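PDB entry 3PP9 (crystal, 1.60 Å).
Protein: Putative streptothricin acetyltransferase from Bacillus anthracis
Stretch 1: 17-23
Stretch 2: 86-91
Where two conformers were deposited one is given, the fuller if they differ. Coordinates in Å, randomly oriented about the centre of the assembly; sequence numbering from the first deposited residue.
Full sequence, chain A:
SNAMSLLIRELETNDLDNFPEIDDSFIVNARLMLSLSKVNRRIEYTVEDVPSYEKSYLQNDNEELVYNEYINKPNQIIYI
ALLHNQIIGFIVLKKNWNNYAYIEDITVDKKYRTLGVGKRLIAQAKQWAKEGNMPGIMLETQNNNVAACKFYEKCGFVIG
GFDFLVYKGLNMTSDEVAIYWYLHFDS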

# COMPACT_ATOMS: atom_id res chain seq x y z
N ASP A 17 -14.65 -5.18 27.17
CA ASP A 17 -14.73 -6.46 27.90
C ASP A 17 -15.99 -7.25 27.56
O ASP A 17 -16.06 -8.45 27.85
N ASN A 18 -16.96 -6.59 26.94
CA ASN A 18 -18.22 -7.23 26.53
C ASN A 18 -18.08 -7.67 25.08
O ASN A 18 -19.07 -8.03 24.42
N PHE A 19 -16.85 -7.66 24.58
CA PHE A 19 -16.61 -7.96 23.21
C PHE A 19 -16.43 -9.47 23.10
O PHE A 19 -15.46 -10.04 23.63
N PRO A 20 -17.37 -10.14 22.44
CA PRO A 20 -17.34 -11.58 22.32
C PRO A 20 -16.40 -12.10 21.25
O PRO A 20 -15.84 -11.31 20.47
N GLU A 21 -16.20 -13.42 21.25
CA GLU A 21 -15.39 -14.09 20.24
C GLU A 21 -16.25 -14.01 19.00
O GLU A 21 -17.41 -14.41 19.01
N ILE A 22 -15.69 -13.45 17.94
CA ILE A 22 -16.41 -13.33 16.70
C ILE A 22 -15.69 -14.22 15.71
O ILE A 22 -14.47 -14.14 15.60
N ASP A 23 -16.44 -15.07 15.01
CA ASP A 23 -15.85 -15.99 14.04
C ASP A 23 -15.62 -15.24 12.73
O ASP A 23 -16.59 -14.97 12.01
N GLN A 86 -25.87 -8.43 21.63
CA GLN A 86 -24.58 -9.00 21.36
C GLN A 86 -23.93 -8.35 20.15
O GLN A 86 -24.59 -7.99 19.19
N ILE A 87 -22.61 -8.18 20.22
CA ILE A 87 -21.86 -7.66 19.10
C ILE A 87 -21.73 -8.82 18.10
O ILE A 87 -21.18 -9.88 18.43
N ILE A 88 -22.25 -8.63 16.89
CA ILE A 88 -22.20 -9.67 15.84
C ILE A 88 -21.34 -9.28 14.63
O ILE A 88 -21.25 -10.04 13.66
N GLY A 89 -20.75 -8.10 14.67
CA GLY A 89 -19.91 -7.66 13.56
C GLY A 89 -19.30 -6.31 13.85
O GLY A 89 -19.69 -5.65 14.80
N PHE A 90 -18.30 -5.91 13.06
CA PHE A 90 -17.65 -4.64 13.27
C PHE A 90 -16.89 -4.23 12.01
O PHE A 90 -16.67 -5.03 11.11
N ILE A 91 -16.56 -2.94 11.94
CA ILE A 91 -15.77 -2.41 10.85
C ILE A 91 -14.73 -1.46 11.46
O ILE A 91 -15.05 -0.67 12.37

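The contact between the loop 17-23 and the strand 86-91 is made almost wholly by apolar side chains. No direct hydrogen bond joins the two stretches, and together they bury about 303 Å² of surface. The backbones lie too far apart for sheet pairing, with CA of Phe-19 6.7 Å from CA of Ile-87 and CA of Ile-22 6.9 Å from CA of Ile-88, so the space between them is occupied by side chains.

Ile-87 is the centre of the arrangement and gives up more area than any other residue here. Its CA-to-CB bond points toward the loop, and chi1 m with chi2 t extends the longer branch, so that CD1 of Ile-87 comes to lie over one face of the Phe-19 ring, 4.0 Å from its centroid and only 20° off the normal. This is a CH-pi contact; the closest atoms, CD1 of Ile-87 and CD1 of Phe-19, are 3.8 Å apart. The other branch is used as well: CG2 of Ile-87 meets CD1 of Ile-22 at 3.8 Å. A beta-branched residue thus reaches three loop side chains from a single strand position, Phe-19 through CD1, Ile-22 through CG2 and Pro-20 through CB.

Phe-19 achieves its place less directly. Its CA-to-CB bond points away from the strand, yet the end of the side chain comes nearer. The chi1 of -147° lies between wells, and with chi2 at 112° the ring offers a face to Ile-87 and an edge to Phe-90. The two aromatic rings form an offset edge-to-face pair, the edge of Phe-19 toward the face of Phe-90, with centroids 5.9 Å apart and planes at 70°; CZ of Phe-19 lies 4.0 Å from CD1 of Phe-90. Phe-90 itself points toward the loop with chi1 p and chi2 at -93°.

Ile-22 lies against both Ile-87 and Phe-90. It points toward the strand with the same m, t rotamer as Ile-87, an extended form that delivers its terminal methyl to both neighbours: CD1 of Ile-22 also sits 3.9 Å from CD1 of Phe-90, at the edge of that ring. Pro-20 also points toward the strand, its ring puckered C-gamma endo. CD of Pro-20 packs 3.8 Å from CB of Ile-87, while CG of Pro-20 rests 3.4 Å from O of Ile-87, a close van der Waals approach of a ring carbon to a carbonyl oxygen.

Within the strand, Ile-87 and Phe-90 point toward the loop, whereas Ile-88, chi1 p and chi2 t, points away; Gly-89, between Ile-88 and Phe-90, has no side chain, and N of Gly-89 lies 4.3 Å from CD1 of Ile-22. On the loop, Glu-21 points away and makes no contact with the strand.

The polar link is a water. The water oxygen lies 3.0 Å from O of Asn-18, to which the water donates, and 3.0 Å from N of Ile-87, from which it accepts, satisfying two backbone groups that do not bond directly. The rule to read here is simple: apolar side chains in contact across the gap, with one water joining the backbones.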

# COMPACT_ATOMS: atom_id res chain seq x y z
CB ASP A 17 -14.66 -6.22 29.41
CG ASP A 17 -13.32 -5.65 29.85
OD1 ASP A 17 -12.37 -5.66 29.04
OD2 ASP A 17 -13.21 -5.22 31.02
CB ASN A 18 -19.36 -6.20 26.55
CG ASN A 18 -19.56 -5.55 27.92
OD1 ASN A 18 -19.15 -6.10 28.95
ND2 ASN A 18 -20.22 -4.39 27.93
CB PHE A 19 -15.39 -7.18 22.74
CG PHE A 19 -15.46 -6.77 21.32
CD1 PHE A 19 -15.58 -5.43 20.99
CD2 PHE A 19 -15.50 -7.70 20.31
CE1 PHE A 19 -15.67 -5.04 19.68
CE2 PHE A 19 -15.60 -7.32 19.01
CZ PHE A 19 -15.68 -5.98 18.69
CB PRO A 20 -18.77 -11.90 21.92
CG PRO A 20 -19.13 -10.76 21.01
CD PRO A 20 -18.39 -9.56 21.55
CB GLU A 21 -15.14 -15.57 20.58
CG GLU A 21 -14.25 -15.84 21.78
CD GLU A 21 -14.09 -17.33 22.11
OE1 GLU A 21 -14.77 -18.19 21.48
OE2 GLU A 21 -13.29 -17.65 23.02
CB ILE A 22 -16.45 -11.88 16.27
CG1 ILE A 22 -17.41 -11.12 17.20
CG2 ILE A 22 -16.90 -11.75 14.82
CD1 ILE A 22 -17.45 -9.67 17.00
CB ASP A 23 -16.80 -17.17 13.83
CG ASP A 23 -16.22 -18.25 12.92
OD1 ASP A 23 -15.17 -18.02 12.28
OD2 ASP A 23 -16.81 -19.34 12.86
CB GLN A 86 -24.70 -10.51 21.07
CG GLN A 86 -25.29 -11.36 22.19
CD GLN A 86 -25.50 -12.81 21.77
OE1 GLN A 86 -26.20 -13.56 22.45
NE2 GLN A 86 -24.90 -13.20 20.65
CB ILE A 87 -20.48 -7.16 19.54
CG1 ILE A 87 -20.64 -5.97 20.49
CG2 ILE A 87 -19.61 -6.79 18.29
CD1 ILE A 87 -19.34 -5.54 21.19
CB ILE A 88 -23.61 -10.06 15.37
CG1 ILE A 88 -24.30 -8.89 14.63
CG2 ILE A 88 -24.43 -10.58 16.55
CD1 ILE A 88 -25.60 -9.28 13.88
CB PHE A 90 -16.72 -4.69 14.49
CG PHE A 90 -15.61 -5.68 14.36
CD1 PHE A 90 -15.75 -6.97 14.84
CD2 PHE A 90 -14.44 -5.35 13.73
CE1 PHE A 90 -14.72 -7.90 14.70
CE2 PHE A 90 -13.40 -6.27 13.59
CZ PHE A 90 -13.56 -7.55 14.06
CB ILE A 91 -16.63 -1.74 9.73
CG1 ILE A 91 -15.78 -1.44 8.51
CG2 ILE A 91 -17.36 -0.51 10.28
CD1 ILE A 91 -16.62 -1.07 7.28
O HOH W 1 -21.80 -7.87 23.13